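Local coordinates for probable FAD-dependent oxidoreductase PA4991 (Pseudomonas aeruginosa PAO1, PDB 5EZ7), which binds one FAD per subunit and probably works as an FAD-dependent oxidoreductase of the DAO family, its physiological substrate still unknown, at residues D9-G14 with A32-E37; A199-L204 with R338-W343; H230-K235 with W310-V315. All blocks are in the same frame, centred on the assembly; numbering follows the deposited sequence.

Contact 1. Residues D9-G14 with A32-E37; sequences DILIVG and ATVLVE. With FAD (flavin-adenine dinucleotide), chain B.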
loop_
_atom_site.group_PDB
_atom_site.type_symbol
_atom_site.label_atom_id
_atom_site.label_comp_id
_atom_site.label_asym_id
_atom_site.label_seq_id
_atom_site.Cartn_x
_atom_site.Cartn_y
_atom_site.Cartn_z
ATOM N N ASP A 9 -22.055 -10.831 3.300
ATOM C CA ASP A 9 -21.249 -11.724 4.078
ATOM C C ASP A 9 -20.176 -10.990 4.843
ATOM O O ASP A 9 -20.118 -11.156 6.043
ATOM C CB ASP A 9 -20.652 -12.821 3.190
ATOM C CG ASP A 9 -21.747 -13.665 2.478
ATOM O OD1 ASP A 9 -22.780 -14.030 3.118
ATOM O OD2 ASP A 9 -21.559 -13.925 1.270
ATOM N N ILE A 10 -19.288 -10.268 4.144
ATOM C CA ILE A 10 -18.177 -9.535 4.797
ATOM C C ILE A 10 -18.263 -8.066 4.439
ATOM O O ILE A 10 -18.413 -7.706 3.267
ATOM C CB ILE A 10 -16.779 -10.168 4.534
ATOM C CG1 ILE A 10 -16.701 -11.551 5.207
ATOM C CG2 ILE A 10 -15.667 -9.380 5.211
ATOM C CD1 ILE A 10 -17.024 -12.616 4.243
ATOM N N LEU A 11 -18.248 -7.240 5.473
ATOM C CA LEU A 11 -18.260 -5.792 5.371
ATOM C C LEU A 11 -16.841 -5.276 5.690
ATOM O O LEU A 11 -16.362 -5.523 6.780
ATOM C CB LEU A 11 -19.269 -5.293 6.383
ATOM C CG LEU A 11 -19.464 -3.818 6.663
ATOM C CD1 LEU A 11 -19.670 -2.971 5.417
ATOM C CD2 LEU A 11 -20.649 -3.710 7.655
ATOM N N ILE A 12 -16.146 -4.654 4.738
ATOM C CA ILE A 12 -14.764 -4.192 4.894
ATOM C C ILE A 12 -14.805 -2.653 5.077
ATOM O O ILE A 12 -15.556 -1.978 4.369
ATOM C CB ILE A 12 -13.912 -4.473 3.625
ATOM C CG1 ILE A 12 -14.105 -5.857 3.033
ATOM C CG2 ILE A 12 -12.407 -4.261 3.847
ATOM C CD1 ILE A 12 -13.851 -6.948 3.966
ATOM N N VAL A 13 -14.031 -2.104 6.022
ATOM C CA VAL A 13 -13.949 -0.647 6.222
ATOM C C VAL A 13 -12.525 -0.237 5.872
ATOM O O VAL A 13 -11.551 -0.666 6.511
ATOM C CB VAL A 13 -14.307 -0.205 7.660
ATOM C CG1 VAL A 13 -14.212 1.317 7.826
ATOM C CG2 VAL A 13 -15.709 -0.667 8.025
ATOM N N GLY A 14 -12.408 0.546 4.814
ATOM C CA GLY A 14 -11.143 1.031 4.349
ATOM C C GLY A 14 -10.735 0.450 3.022
ATOM O O GLY A 14 -10.498 -0.729 2.944
ATOM N N ALA A 32 -20.262 -12.383 -0.895
ATOM C CA ALA A 32 -20.796 -11.068 -1.177
ATOM C C ALA A 32 -20.157 -10.090 -0.175
ATOM O O ALA A 32 -19.981 -10.419 0.996
ATOM C CB ALA A 32 -22.316 -11.098 -1.030
ATOM N N THR A 33 -19.820 -8.898 -0.627
ATOM C CA THR A 33 -19.124 -7.902 0.190
ATOM C C THR A 33 -19.651 -6.493 -0.025
ATOM O O THR A 33 -20.247 -6.189 -1.060
ATOM C CB THR A 33 -17.624 -7.854 -0.148
ATOM O OG1 THR A 33 -17.439 -7.453 -1.523
ATOM C CG2 THR A 33 -16.976 -9.159 0.080
ATOM N N VAL A 34 -19.446 -5.650 0.978
ATOM C CA VAL A 34 -19.490 -4.207 0.835
ATOM C C VAL A 34 -18.163 -3.657 1.352
ATOM O O VAL A 34 -17.688 -4.102 2.418
ATOM C CB VAL A 34 -20.651 -3.616 1.657
ATOM C CG1 VAL A 34 -20.582 -2.097 1.735
ATOM C CG2 VAL A 34 -21.994 -4.025 1.036
ATOM N N LEU A 35 -17.580 -2.693 0.627
ATOM C CA LEU A 35 -16.348 -2.033 1.061
ATOM C C LEU A 35 -16.622 -0.558 1.199
ATOM O O LEU A 35 -16.988 0.115 0.230
ATOM C CB LEU A 35 -15.216 -2.267 0.074
ATOM C CG LEU A 35 -13.808 -1.856 0.542
ATOM C CD1 LEU A 35 -12.713 -2.499 -0.320
ATOM C CD2 LEU A 35 -13.602 -0.343 0.556
ATOM N N VAL A 36 -16.368 -0.061 2.400
ATOM C CA VAL A 36 -16.745 1.276 2.802
ATOM C C VAL A 36 -15.482 2.087 2.905
ATOM O O VAL A 36 -14.551 1.665 3.589
ATOM C CB VAL A 36 -17.460 1.273 4.182
ATOM C CG1 VAL A 36 -17.800 2.696 4.617
ATOM C CG2 VAL A 36 -18.742 0.465 4.098
ATOM N N GLU A 37 -15.462 3.231 2.225
ATOM C CA GLU A 37 -14.319 4.176 2.219
ATOM C C GLU A 37 -14.844 5.600 2.434
ATOM O O GLU A 37 -15.838 5.999 1.823
ATOM C CB GLU A 37 -13.558 4.064 0.890
ATOM C CG GLU A 37 -12.639 5.228 0.586
ATOM C CD GLU A 37 -11.423 5.216 1.499
ATOM O OE1 GLU A 37 -11.184 6.238 2.221
ATOM O OE2 GLU A 37 -10.719 4.165 1.440
HETATM P PA FAD B . -4.128 2.695 3.692
HETATM O O1A FAD B . -3.556 2.692 2.312
HETATM O O2A FAD B . -3.780 3.789 4.662
HETATM O O5B FAD B . -5.703 2.605 3.526
HETATM C C5B FAD B . -6.595 2.822 4.601
HETATM C C4B FAD B . -7.878 3.330 3.978
HETATM O O4B FAD B . -8.902 3.389 4.985
HETATM C C3B FAD B . -7.699 4.730 3.383
HETATM O O3B FAD B . -8.072 4.751 2.004
HETATM C C2B FAD B . -8.604 5.592 4.243
HETATM O O2B FAD B . -9.213 6.687 3.563
HETATM C C1B FAD B . -9.627 4.582 4.770
HETATM N N9A FAD B . -10.241 4.983 6.041
HETATM C C8A FAD B . -9.608 5.504 7.106
HETATM N N7A FAD B . -10.492 5.756 8.087
HETATM C C5A FAD B . -11.704 5.387 7.656
HETATM C C6A FAD B . -13.063 5.403 8.215
HETATM N N6A FAD B . -13.245 5.864 9.462
HETATM N N1A FAD B . -14.072 4.933 7.464
HETATM C C2A FAD B . -13.860 4.470 6.218
HETATM N N3A FAD B . -12.642 4.431 5.638
HETATM C C4A FAD B . -11.547 4.875 6.304
HETATM N N1 FAD B . 5.197 -1.070 1.281
HETATM C C2 FAD B . 5.805 -1.849 0.361
HETATM O O2 FAD B . 5.567 -3.080 0.356
HETATM N N3 FAD B . 6.656 -1.350 -0.552
HETATM C C4 FAD B . 6.962 -0.057 -0.609
HETATM O O4 FAD B . 7.746 0.384 -1.473
HETATM C C4X FAD B . 6.340 0.853 0.358
HETATM N N5 FAD B . 6.613 2.172 0.351
HETATM C C5X FAD B . 6.026 2.999 1.235
HETATM C C6 FAD B . 6.323 4.355 1.182
HETATM C C7 FAD B . 5.740 5.239 2.068
HETATM C C7M FAD B . 6.063 6.700 1.980
HETATM C C8 FAD B . 4.767 4.735 3.069
HETATM C C8M FAD B . 4.084 5.654 4.059
HETATM C C9 FAD B . 4.482 3.383 3.125
HETATM C C9A FAD B . 5.072 2.477 2.247
HETATM N N10 FAD B . 4.792 1.082 2.273
HETATM C C10 FAD B . 5.404 0.250 1.328
HETATM C "C1'" FAD B . 3.849 0.505 3.217
HETATM C "C2'" FAD B . 2.467 0.555 2.589
HETATM O "O2'" FAD B . 2.219 1.820 1.961
HETATM C "C3'" FAD B . 1.391 0.249 3.622
HETATM O "O3'" FAD B . 1.812 -0.886 4.404
HETATM C "C4'" FAD B . 0.059 -0.066 2.945
HETATM O "O4'" FAD B . -0.169 0.771 1.811
HETATM C "C5'" FAD B . -1.104 0.115 3.900
HETATM O "O5'" FAD B . -2.306 -0.344 3.266
HETATM P P FAD B . -3.699 -0.156 4.025
HETATM O O1P FAD B . -4.811 -0.424 3.045
HETATM O O2P FAD B . -3.599 -0.947 5.279
HETATM O O3P FAD B . -3.653 1.379 4.487
#
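Leu11 reaches over strand 33-37 on one face of the sheet, its CD1 lying 3.8 Å from CG2 of Val36 and almost as near CG1 of Val34. With CG anti to the backbone N (chi1 174°), chi2 of 51° turns CD1 toward that strand. Leu190 of strand 186-192 packs on Leu11 from outside the pair. On the other face CB of Ile12 rests 4.0 Å from CG of Leu35, and helix 17-28 covers both through Leu22 and Leu20. This is the beta-alpha-beta unit of a Rossmann-type dinucleotide fold, its two strands parallel and joined by an unbroken backbone ladder from Ile10 N to Gly14 N, whose bond to Val36 O is 2.7 Å. At the N-terminal end Ala32 O accepts from both Asp9 N and Ile10 N, while Ala32 N gives a straight bond (171°) to OD2 of Asp9 on its anti side. OD1 of Asp9 is held by His371, Ser369 and Gln200. At the other end the carboxylate of Glu37 faces the FAD ribose: OE2 takes a hydrogen bond from O3B at 2.8 Å; O2B lies implausibly close to OE1, and that bond's length is doubtful. Gly15 N and Ala39 N also bind OE2 and OE1. CA of Gly14 approaches ribose O4B to 3.3 Å, where even a CB would collide. The O3B bond and the two amides are consistent with an ionised Glu37 holding the adenosine ribose.

Contact 2. Residues A199-L204 with R338-W343; sequences AQRVVL and RLLVGW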
loop_
_atom_site.group_PDB
_atom_site.type_symbol
_atom_site.label_atom_id
_atom_site.label_comp_id
_atom_site.label_asym_id
_atom_site.label_seq_id
_atom_site.Cartn_x
_atom_site.Cartn_y
_atom_site.Cartn_z
ATOM N N ALA A 199 -23.860 -8.081 8.439
ATOM C CA ALA A 199 -22.769 -8.918 7.876
ATOM C C ALA A 199 -22.250 -9.926 8.855
ATOM O O ALA A 199 -22.323 -9.677 10.025
ATOM C CB ALA A 199 -21.609 -8.056 7.423
ATOM N N GLN A 200 -21.772 -11.073 8.340
ATOM C CA GLN A 200 -21.389 -12.226 9.179
ATOM C C GLN A 200 -20.136 -11.831 9.883
ATOM O O GLN A 200 -19.876 -12.278 11.007
ATOM C CB GLN A 200 -21.149 -13.525 8.390
ATOM C CG GLN A 200 -22.270 -13.979 7.479
ATOM C CD GLN A 200 -22.080 -15.415 6.993
ATOM O OE1 GLN A 200 -22.045 -16.355 7.795
ATOM N NE2 GLN A 200 -21.962 -15.599 5.669
ATOM N N ARG A 201 -19.329 -11.013 9.202
ATOM C CA ARG A 201 -18.133 -10.399 9.807
ATOM C C ARG A 201 -17.930 -8.983 9.375
ATOM O O ARG A 201 -18.446 -8.597 8.356
ATOM C CB ARG A 201 -16.872 -11.182 9.421
ATOM C CG ARG A 201 -16.826 -12.576 10.009
ATOM C CD ARG A 201 -16.661 -12.549 11.518
ATOM N NE ARG A 201 -16.421 -13.876 12.078
ATOM C CZ ARG A 201 -17.331 -14.740 12.519
ATOM N NH1 ARG A 201 -18.642 -14.502 12.469
ATOM N NH2 ARG A 201 -16.906 -15.883 13.042
ATOM N N VAL A 202 -17.118 -8.256 10.142
ATOM C CA VAL A 202 -16.704 -6.875 9.842
ATOM C C VAL A 202 -15.176 -6.845 9.949
ATOM O O VAL A 202 -14.597 -7.255 10.985
ATOM C CB VAL A 202 -17.319 -5.827 10.813
ATOM C CG1 VAL A 202 -16.837 -4.403 10.479
ATOM C CG2 VAL A 202 -18.833 -5.857 10.763
ATOM N N VAL A 203 -14.531 -6.397 8.871
ATOM C CA VAL A 203 -13.099 -6.248 8.822
ATOM C C VAL A 203 -12.681 -4.777 8.746
ATOM O O VAL A 203 -13.107 -4.032 7.830
ATOM C CB VAL A 203 -12.508 -6.953 7.607
ATOM C CG1 VAL A 203 -10.968 -6.901 7.666
ATOM C CG2 VAL A 203 -12.994 -8.395 7.536
ATOM N N LEU A 204 -11.798 -4.384 9.663
ATOM C CA LEU A 204 -11.201 -3.025 9.677
ATOM C C LEU A 204 -9.813 -3.033 9.053
ATOM O O LEU A 204 -8.831 -3.486 9.676
ATOM C CB LEU A 204 -11.116 -2.485 11.090
ATOM C CG LEU A 204 -12.373 -2.533 11.916
ATOM C CD1 LEU A 204 -12.107 -1.860 13.248
ATOM C CD2 LEU A 204 -13.503 -1.846 11.194
ATOM N N ARG A 338 -17.060 -10.883 16.214
ATOM C CA ARG A 338 -17.187 -10.904 14.755
ATOM C C ARG A 338 -16.362 -9.810 14.053
ATOM O O ARG A 338 -16.532 -9.571 12.854
ATOM C CB ARG A 338 -18.654 -10.762 14.389
ATOM C CG ARG A 338 -19.549 -11.395 15.425
ATOM C CD ARG A 338 -20.726 -12.088 14.867
ATOM N NE ARG A 338 -21.480 -11.270 13.940
ATOM C CZ ARG A 338 -22.573 -11.705 13.334
ATOM N NH1 ARG A 338 -23.010 -12.942 13.610
ATOM N NH2 ARG A 338 -23.222 -10.930 12.457
ATOM N N LEU A 339 -15.501 -9.150 14.827
ATOM C CA LEU A 339 -14.707 -8.047 14.341
ATOM C C LEU A 339 -13.320 -8.554 14.065
ATOM O O LEU A 339 -12.732 -9.279 14.885
ATOM C CB LEU A 339 -14.644 -6.933 15.354
ATOM C CG LEU A 339 -13.829 -5.730 14.886
ATOM C CD1 LEU A 339 -14.618 -4.889 13.889
ATOM C CD2 LEU A 339 -13.421 -4.901 16.105
ATOM N N LEU A 340 -12.824 -8.205 12.887
ATOM C CA LEU A 340 -11.475 -8.550 12.466
ATOM C C LEU A 340 -10.845 -7.240 12.125
ATOM O O LEU A 340 -11.491 -6.394 11.584
ATOM C CB LEU A 340 -11.493 -9.473 11.252
ATOM C CG LEU A 340 -11.951 -10.911 11.544
ATOM C CD1 LEU A 340 -12.457 -11.595 10.301
ATOM C CD2 LEU A 340 -10.845 -11.770 12.129
ATOM N N VAL A 341 -9.583 -7.064 12.460
ATOM C CA VAL A 341 -8.945 -5.781 12.319
ATOM C C VAL A 341 -7.436 -5.942 12.137
ATOM O O VAL A 341 -6.777 -6.740 12.852
ATOM C CB VAL A 341 -9.217 -4.906 13.574
ATOM C CG1 VAL A 341 -8.875 -5.654 14.889
ATOM C CG2 VAL A 341 -8.467 -3.578 13.493
ATOM N N GLY A 342 -6.870 -5.157 11.233
ATOM C CA GLY A 342 -5.445 -5.207 11.101
ATOM C C GLY A 342 -4.807 -4.302 10.121
ATOM O O GLY A 342 -5.430 -3.380 9.595
ATOM N N TRP A 343 -3.520 -4.597 9.920
ATOM C CA TRP A 343 -2.620 -3.818 9.098
ATOM C C TRP A 343 -1.679 -4.748 8.330
ATOM O O TRP A 343 -1.198 -5.708 8.884
ATOM C CB TRP A 343 -1.808 -2.922 10.000
ATOM C CG TRP A 343 -2.609 -1.906 10.780
ATOM C CD1 TRP A 343 -3.000 -0.661 10.356
ATOM C CD2 TRP A 343 -3.033 -2.014 12.135
ATOM N NE1 TRP A 343 -3.656 0.012 11.376
ATOM C CE2 TRP A 343 -3.694 -0.804 12.472
ATOM C CE3 TRP A 343 -2.900 -2.998 13.109
ATOM C CZ2 TRP A 343 -4.246 -0.585 13.723
ATOM C CZ3 TRP A 343 -3.429 -2.774 14.346
ATOM C CH2 TRP A 343 -4.108 -1.581 14.644
HETATM O O HOH W 1 -20.532 -9.003 11.923
#
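Leu340 N donates to Val202 O at 2.8 Å (162°), one of the two shortest hydrogen bonds between strands 201-204 and 339-343. The pair runs parallel in the Rossmann-type FAD-binding sheet, where strand 201-204 also borders strand 10-13. The ladder continues with Val202 N to Arg338 O, Leu204 N to Leu340 O and Gly342 N to Leu204 O. On the face carrying Leu204, its CB sits 3.7 Å from CG2 of Val341, and its CG leans on CD1 of Leu339 at 3.8 Å; Leu214 of helix 210-216 covers both leucines. On the opposite face CG2 of Val203 meets CB of Leu340. At the strand entrance the two arginine side chains cross at about a right angle. The bend at chi2 (-68°) sets CD of Arg201 3.3 Å from Arg338 O, which CA of Arg201 also approaches; farther out, NH1 donates to Gln200 O, which lies over one face of the Arg338 guanidinium. The like charges are 4.5 Å apart from Arg201 NH1 to Arg338 NE, and each has an acidic partner, Asp364 for Arg201 and Glu186 for Arg338. One water donates to Ala199 O at 2.7 Å and shares the single N-H of Arg338 NE with Leu187 O.

Contact 3. Residues H230-K235 with W310-V315; sequences HMVMVK and WATLRV. With FAD (flavin-adenine dinucleotide), chain B.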
loop_
_atom_site.group_PDB
_atom_site.type_symbol
_atom_site.label_atom_id
_atom_site.label_comp_id
_atom_site.label_asym_id
_atom_site.label_seq_id
_atom_site.Cartn_x
_atom_site.Cartn_y
_atom_site.Cartn_z
ATOM N N HIS A 230 9.459 11.395 6.019
ATOM C CA HIS A 230 9.588 12.668 5.236
ATOM C C HIS A 230 10.170 12.379 3.851
ATOM O O HIS A 230 11.387 12.456 3.637
ATOM C CB HIS A 230 10.500 13.654 5.958
ATOM C CG HIS A 230 10.336 15.081 5.525
ATOM N ND1 HIS A 230 11.028 16.108 6.123
ATOM C CD2 HIS A 230 9.535 15.660 4.603
ATOM C CE1 HIS A 230 10.660 17.260 5.594
ATOM N NE2 HIS A 230 9.748 17.017 4.673
ATOM N N MET A 231 9.286 12.036 2.925
ATOM C CA MET A 231 9.666 11.660 1.575
ATOM C C MET A 231 9.950 12.908 0.761
ATOM O O MET A 231 9.349 13.941 1.011
ATOM C CB MET A 231 8.522 10.901 0.897
ATOM C CG MET A 231 8.039 9.633 1.599
ATOM S SD MET A 231 9.269 8.338 1.772
ATOM C CE MET A 231 9.321 7.804 0.056
ATOM N N VAL A 232 10.842 12.792 -0.238
ATOM C CA VAL A 232 11.242 13.894 -1.091
ATOM C C VAL A 232 10.866 13.546 -2.520
ATOM O O VAL A 232 10.992 12.415 -2.936
ATOM C CB VAL A 232 12.760 14.166 -0.995
ATOM C CG1 VAL A 232 13.140 15.383 -1.840
ATOM C CG2 VAL A 232 13.150 14.444 0.434
ATOM N N MET A 233 10.384 14.526 -3.275
ATOM C CA MET A 233 10.056 14.321 -4.698
ATOM C C MET A 233 10.871 15.338 -5.523
ATOM O O MET A 233 10.892 16.531 -5.178
ATOM C CB MET A 233 8.562 14.539 -4.966
ATOM C CG MET A 233 7.614 13.519 -4.352
ATOM S SD MET A 233 5.840 13.910 -4.500
ATOM C CE MET A 233 5.664 15.218 -3.329
ATOM N N VAL A 234 11.528 14.866 -6.593
ATOM C CA VAL A 234 12.176 15.743 -7.580
ATOM C C VAL A 234 11.514 15.543 -8.934
ATOM O O VAL A 234 11.399 14.411 -9.401
ATOM C CB VAL A 234 13.658 15.403 -7.819
ATOM C CG1 VAL A 234 14.377 16.590 -8.435
ATOM C CG2 VAL A 234 14.310 14.983 -6.549
ATOM N N LYS A 235 11.138 16.645 -9.574
ATOM C CA LYS A 235 10.551 16.613 -10.901
ATOM C C LYS A 235 11.410 17.363 -11.961
ATOM O O LYS A 235 11.736 18.507 -11.802
ATOM C CB LYS A 235 9.152 17.216 -10.834
ATOM C CG LYS A 235 8.458 17.196 -12.192
ATOM C CD LYS A 235 6.944 17.438 -12.105
ATOM C CE LYS A 235 6.405 17.469 -13.542
ATOM N NZ LYS A 235 4.999 17.909 -13.665
ATOM N N TRP A 310 11.145 20.666 -6.698
ATOM C CA TRP A 310 11.379 19.924 -5.477
ATOM C C TRP A 310 10.222 20.120 -4.522
ATOM O O TRP A 310 9.763 21.238 -4.305
ATOM C CB TRP A 310 12.610 20.439 -4.757
ATOM C CG TRP A 310 13.852 20.325 -5.531
ATOM C CD1 TRP A 310 14.337 21.230 -6.458
ATOM C CD2 TRP A 310 14.822 19.277 -5.450
ATOM N NE1 TRP A 310 15.536 20.789 -6.950
ATOM C CE2 TRP A 310 15.851 19.592 -6.357
ATOM C CE3 TRP A 310 14.920 18.094 -4.701
ATOM C CZ2 TRP A 310 16.950 18.765 -6.546
ATOM C CZ3 TRP A 310 16.012 17.278 -4.885
ATOM C CH2 TRP A 310 17.015 17.616 -5.800
ATOM N N ALA A 311 9.774 19.027 -3.923
ATOM C CA ALA A 311 8.765 19.072 -2.872
ATOM C C ALA A 311 9.031 17.955 -1.870
ATOM O O ALA A 311 9.820 17.052 -2.127
ATOM C CB ALA A 311 7.388 18.911 -3.503
ATOM N N THR A 312 8.382 17.999 -0.722
ATOM C CA THR A 312 8.457 16.899 0.214
ATOM C C THR A 312 7.065 16.505 0.652
ATOM O O THR A 312 6.085 17.228 0.411
ATOM C CB THR A 312 9.322 17.209 1.421
ATOM O OG1 THR A 312 8.564 17.968 2.363
ATOM C CG2 THR A 312 10.601 17.939 0.989
ATOM N N LEU A 313 6.989 15.337 1.278
ATOM C CA LEU A 313 5.740 14.794 1.723
ATOM C C LEU A 313 5.910 14.115 3.081
ATOM O O LEU A 313 6.769 13.240 3.233
ATOM C CB LEU A 313 5.328 13.776 0.697
ATOM C CG LEU A 313 4.062 12.988 0.985
ATOM C CD1 LEU A 313 2.851 13.905 0.841
ATOM C CD2 LEU A 313 3.989 11.847 0.018
ATOM N N ARG A 314 5.091 14.526 4.060
ATOM C CA ARG A 314 5.073 13.946 5.401
ATOM C C ARG A 314 3.915 12.972 5.428
ATOM O O ARG A 314 2.822 13.312 4.997
ATOM C CB ARG A 314 4.914 15.025 6.464
ATOM C CG ARG A 314 5.771 16.254 6.191
ATOM C CD ARG A 314 5.909 17.203 7.386
ATOM N NE ARG A 314 6.957 16.649 8.184
ATOM C CZ ARG A 314 8.164 17.150 8.443
ATOM N NH1 ARG A 314 8.543 18.360 8.078
ATOM N NH2 ARG A 314 8.996 16.397 9.156
ATOM N N VAL A 315 4.155 11.743 5.864
ATOM C CA VAL A 315 3.084 10.760 6.006
ATOM C C VAL A 315 3.461 9.747 7.065
ATOM O O VAL A 315 4.628 9.361 7.207
ATOM C CB VAL A 315 2.739 10.069 4.666
ATOM C CG1 VAL A 315 3.953 9.461 4.007
ATOM C CG2 VAL A 315 1.667 9.002 4.818
HETATM P PA FAD B . -4.128 2.695 3.692
HETATM O O1A FAD B . -3.556 2.692 2.312
HETATM O O2A FAD B . -3.780 3.789 4.662
HETATM O O5B FAD B . -5.703 2.605 3.526
HETATM C C5B FAD B . -6.595 2.822 4.601
HETATM C C4B FAD B . -7.878 3.330 3.978
HETATM O O4B FAD B . -8.902 3.389 4.985
HETATM C C3B FAD B . -7.699 4.730 3.383
HETATM O O3B FAD B . -8.072 4.751 2.004
HETATM C C2B FAD B . -8.604 5.592 4.243
HETATM O O2B FAD B . -9.213 6.687 3.563
HETATM C C1B FAD B . -9.627 4.582 4.770
HETATM N N9A FAD B . -10.241 4.983 6.041
HETATM C C8A FAD B . -9.608 5.504 7.106
HETATM N N7A FAD B . -10.492 5.756 8.087
HETATM C C5A FAD B . -11.704 5.387 7.656
HETATM C C6A FAD B . -13.063 5.403 8.215
HETATM N N6A FAD B . -13.245 5.864 9.462
HETATM N N1A FAD B . -14.072 4.933 7.464
HETATM C C2A FAD B . -13.860 4.470 6.218
HETATM N N3A FAD B . -12.642 4.431 5.638
HETATM C C4A FAD B . -11.547 4.875 6.304
HETATM N N1 FAD B . 5.197 -1.070 1.281
HETATM C C2 FAD B . 5.805 -1.849 0.361
HETATM O O2 FAD B . 5.567 -3.080 0.356
HETATM N N3 FAD B . 6.656 -1.350 -0.552
HETATM C C4 FAD B . 6.962 -0.057 -0.609
HETATM O O4 FAD B . 7.746 0.384 -1.473
HETATM C C4X FAD B . 6.340 0.853 0.358
HETATM N N5 FAD B . 6.613 2.172 0.351
HETATM C C5X FAD B . 6.026 2.999 1.235
HETATM C C6 FAD B . 6.323 4.355 1.182
HETATM C C7 FAD B . 5.740 5.239 2.068
HETATM C C7M FAD B . 6.063 6.700 1.980
HETATM C C8 FAD B . 4.767 4.735 3.069
HETATM C C8M FAD B . 4.084 5.654 4.059
HETATM C C9 FAD B . 4.482 3.383 3.125
HETATM C C9A FAD B . 5.072 2.477 2.247
HETATM N N10 FAD B . 4.792 1.082 2.273
HETATM C C10 FAD B . 5.404 0.250 1.328
HETATM C "C1'" FAD B . 3.849 0.505 3.217
HETATM C "C2'" FAD B . 2.467 0.555 2.589
HETATM O "O2'" FAD B . 2.219 1.820 1.961
HETATM C "C3'" FAD B . 1.391 0.249 3.622
HETATM O "O3'" FAD B . 1.812 -0.886 4.404
HETATM C "C4'" FAD B . 0.059 -0.066 2.945
HETATM O "O4'" FAD B . -0.169 0.771 1.811
HETATM C "C5'" FAD B . -1.104 0.115 3.900
HETATM O "O5'" FAD B . -2.306 -0.344 3.266
HETATM P P FAD B . -3.699 -0.156 4.025
HETATM O O1P FAD B . -4.811 -0.424 3.045
HETATM O O2P FAD B . -3.599 -0.947 5.279
HETATM O O3P FAD B . -3.653 1.379 4.487
#
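At the edge of the mixed sheet beside the flavin, strands 224-236 and 309-320 pair antiparallel, and His230 meets both Thr312 and Arg314 on one face. The imidazole NE2 lies 2.8 Å from OG1 of Thr312, a hydrogen bond made at the ring edge, in plane, in which either atom could donate. Thr312 brings its hydroxyl there with OG1 between the backbone N and the carbonyl carbon (chi1 81°). The guanidinium of Arg314 stacks over one face of the imidazole, centres 3.9 Å apart and planes inclined by 29°, its NH1 nearest to CE1. ND1 of His230 is bonded to Gly280 O, so both ring nitrogens are engaged. Along the same face, Val232 is covered by Gln288 and Ala292 of helix 285-299. Farther on, Val234 lies side by side with Trp310: CG1 sits 3.7 Å above the six-membered ring, nearly on its normal, a CH-pi contact, and CG2 approaches CZ3. Arg293 makes a cation-pi contact with the same indole.

This eight-stranded mixed sheet probably corresponds to the substrate domain of other DAO-family enzymes. In it Met231 and Leu313 are a hydrogen-bonded pair, as are Met233 and Ala311; Met233 N to Ala311 O is the straightest of their four bonds, at 175°. The opposite face carries the methionines. CE of Met233 touches CB of Ala311 at 4.1 Å, with Tyr270 and Trp387 packed against the side chain. Met231 instead turns toward the cofactor: CG, anti to the carbonyl carbon, lies 3.6 Å from the flavin methyl C7M, and the bend at chi2 sets SD at the same distance. Val315 CG1 meets the neighbouring methyl C8M at 3.8 Å.

From the N terminus, contact 1 closes first, a short loop in which strand 10-13 runs through helix 17-28 into strand 33-37. Contact 2 opens only after this, at 199-204, and closes at 338-343; within that long excursion the chain leaves for the eight-stranded mixed sheet next to the flavin, where contact 3 joins 230-235 to 310-315, and returns. No loops cross. Contacts 1 and 2 share one sheet, since strands 10-13 and 201-204 are neighbours, and their centres are 9 Å apart. Contact 3 lies on the opposite side of the chain's centre, about 32 Å from contact 1 between centres, yet FAD spans both: contact 1 meets its adenosine end and contact 3 its dimethylbenzene end.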